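Local coordinates for VWFA domain-containing protein (Bacteroides thetaiotaomicron, PDB 3IBS) that is of unknown function but belongs to a longer, probably membrane-bound protein whose magnesium-binding von Willebrand factor type A domain is the part present here, at residues A[34-39]-A[193-198]. Numbering follows the deposited sequence.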
loop_
_atom_site.group_PDB
_atom_site.type_symbol
_atom_site.label_atom_id
_atom_site.label_comp_id
_atom_site.label_asym_id
_atom_site.label_seq_id
_atom_site.Cartn_x
_atom_site.Cartn_y
_atom_site.Cartn_z
ATOM N N LEU A 34 -0.428 10.090 -11.521
ATOM C CA LEU A 34 -0.806 11.416 -11.986
ATOM C C LEU A 34 0.398 12.357 -12.100
ATOM O O LEU A 34 0.525 13.097 -13.083
ATOM C CB LEU A 34 -1.854 12.039 -11.051
ATOM C CG LEU A 34 -2.353 13.428 -11.424
ATOM C CD1 LEU A 34 -2.801 13.534 -12.905
ATOM C CD2 LEU A 34 -3.480 13.857 -10.483
ATOM N N GLU A 35 1.257 12.349 -11.088
ATOM C CA GLU A 35 2.378 13.301 -11.062
ATOM C C GLU A 35 3.429 12.953 -12.134
ATOM O O GLU A 35 4.011 13.844 -12.759
ATOM C CB GLU A 35 2.958 13.436 -9.649
ATOM C CG GLU A 35 3.723 14.715 -9.395
ATOM C CD GLU A 35 2.870 15.989 -9.579
ATOM O OE1 GLU A 35 3.478 17.026 -9.884
ATOM O OE2 GLU A 35 1.613 15.960 -9.438
ATOM N N LYS A 36 3.641 11.659 -12.352
ATOM C CA LYS A 36 4.436 11.159 -13.475
ATOM C C LYS A 36 3.820 11.588 -14.813
ATOM O O LYS A 36 4.533 12.042 -15.713
ATOM C CB LYS A 36 4.548 9.633 -13.416
ATOM C CG LYS A 36 5.225 8.968 -14.663
ATOM C CD LYS A 36 6.701 9.333 -14.751
ATOM C CE LYS A 36 7.394 8.675 -15.951
ATOM N NZ LYS A 36 8.901 8.776 -15.802
ATOM N N ALA A 37 2.504 11.472 -14.952
ATOM C CA ALA A 37 1.858 11.955 -16.175
ATOM C C ALA A 37 2.120 13.448 -16.403
ATOM O O ALA A 37 2.375 13.873 -17.513
ATOM C CB ALA A 37 0.358 11.695 -16.122
ATOM N N LYS A 38 2.032 14.249 -15.356
ATOM C CA LYS A 38 2.265 15.685 -15.496
ATOM C C LYS A 38 3.699 15.994 -15.928
ATOM O O LYS A 38 3.940 16.808 -16.818
ATOM C CB LYS A 38 1.881 16.421 -14.191
ATOM C CG LYS A 38 0.379 16.440 -13.979
ATOM C CD LYS A 38 -0.046 16.695 -12.542
ATOM C CE LYS A 38 0.271 18.087 -12.059
ATOM N NZ LYS A 38 -0.566 18.345 -10.857
ATOM N N ARG A 39 4.651 15.295 -15.329
ATOM C CA ARG A 39 6.044 15.486 -15.666
ATOM C C ARG A 39 6.325 15.087 -17.107
ATOM O O ARG A 39 7.096 15.772 -17.790
ATOM C CB ARG A 39 6.936 14.718 -14.683
ATOM C CG ARG A 39 6.842 15.330 -13.285
ATOM C CD ARG A 39 7.730 14.585 -12.315
ATOM N NE ARG A 39 7.605 15.179 -10.997
ATOM C CZ ARG A 39 8.288 14.788 -9.930
ATOM N NH1 ARG A 39 9.148 13.774 -10.013
ATOM N NH2 ARG A 39 8.086 15.411 -8.786
ATOM N N VAL A 193 1.806 2.924 -25.425
ATOM C CA VAL A 193 3.049 2.720 -24.706
ATOM C C VAL A 193 2.760 2.712 -23.214
ATOM O O VAL A 193 1.889 3.471 -22.721
ATOM C CB VAL A 193 4.173 3.724 -25.126
ATOM C CG1 VAL A 193 3.748 5.180 -24.924
ATOM C CG2 VAL A 193 5.530 3.412 -24.401
ATOM N N ARG A 194 3.443 1.817 -22.510
ATOM C CA ARG A 194 3.338 1.770 -21.074
ATOM C C ARG A 194 4.297 2.777 -20.461
ATOM O O ARG A 194 5.468 2.878 -20.844
ATOM C CB ARG A 194 3.631 0.368 -20.532
ATOM C CG ARG A 194 3.283 0.203 -19.043
ATOM C CD ARG A 194 3.753 -1.139 -18.544
ATOM N NE ARG A 194 3.567 -1.321 -17.104
ATOM C CZ ARG A 194 4.558 -1.376 -16.208
ATOM N NH1 ARG A 194 5.828 -1.222 -16.590
ATOM N NH2 ARG A 194 4.283 -1.565 -14.920
ATOM N N VAL A 195 3.794 3.520 -19.495
ATOM C CA VAL A 195 4.620 4.471 -18.805
ATOM C C VAL A 195 5.256 3.697 -17.630
ATOM O O VAL A 195 4.558 3.020 -16.887
ATOM C CB VAL A 195 3.797 5.684 -18.327
ATOM C CG1 VAL A 195 4.640 6.625 -17.468
ATOM C CG2 VAL A 195 3.200 6.447 -19.524
ATOM N N ASP A 196 6.577 3.743 -17.525
ATOM C CA ASP A 196 7.281 3.272 -16.322
ATOM C C ASP A 196 8.162 4.413 -15.764
ATOM O O ASP A 196 7.915 5.578 -16.062
ATOM C CB ASP A 196 8.088 2.005 -16.622
ATOM C CG ASP A 196 9.121 2.208 -17.721
ATOM O OD1 ASP A 196 9.553 3.364 -17.957
ATOM O OD2 ASP A 196 9.506 1.199 -18.353
ATOM N N ASN A 197 9.183 4.091 -14.973
ATOM C CA ASN A 197 9.982 5.138 -14.326
ATOM C C ASN A 197 10.999 5.858 -15.220
ATOM O O ASN A 197 11.483 6.936 -14.877
ATOM C CB ASN A 197 10.623 4.616 -13.037
ATOM C CG ASN A 197 9.595 4.359 -11.948
ATOM O OD1 ASN A 197 8.744 5.210 -11.664
ATOM N ND2 ASN A 197 9.658 3.176 -11.337
ATOM N N SER A 198 11.299 5.278 -16.377
ATOM C CA SER A 198 12.211 5.902 -17.329
ATOM C C SER A 198 11.489 6.978 -18.159
ATOM O O SER A 198 10.271 7.212 -17.999
ATOM C CB SER A 198 12.808 4.837 -18.248
ATOM O OG SER A 198 11.827 4.355 -19.162
HETATM O O HOH W 1 9.022 7.978 -12.471
#
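At Lys36 and Asn197, whose CA atoms are 8.2 Å apart, helix 33-46 faces the chain that runs out of strand 191-195 and bends into a turn. The lysine leaves the helix with CG anti to the backbone N (chi1 173°), kinks at chi2 and then runs extended, which carries its ammonium group to the carbonyls of the turn. Lys36 NZ donates to Ser198 O at 3.0 Å, meeting that oxygen from above the carbonyl plane, and more weakly to Asn197 O at 3.3 Å. A water links Lys36 NZ, through a weak bond, to Asn197 OD1, which also accepts from the backbone N of Gln30. Along the aliphatic part, Lys36 CG lies 3.7 Å from Val195 CG1, an apolar touch, and Lys36 CE contacts Asp196 O at 3.1 Å. The turn is braced internally: Asp196 OD1 accepts from Ser198 N in an Asx turn and from Ser198 OG at 2.8 Å. Lys36 thus ties the first helix of the von Willebrand factor A fold to the loop between edge strand 191-195 and helix 200-214, while Val195 also packs on Leu145 and Val147 of the adjacent parallel strand 140-147.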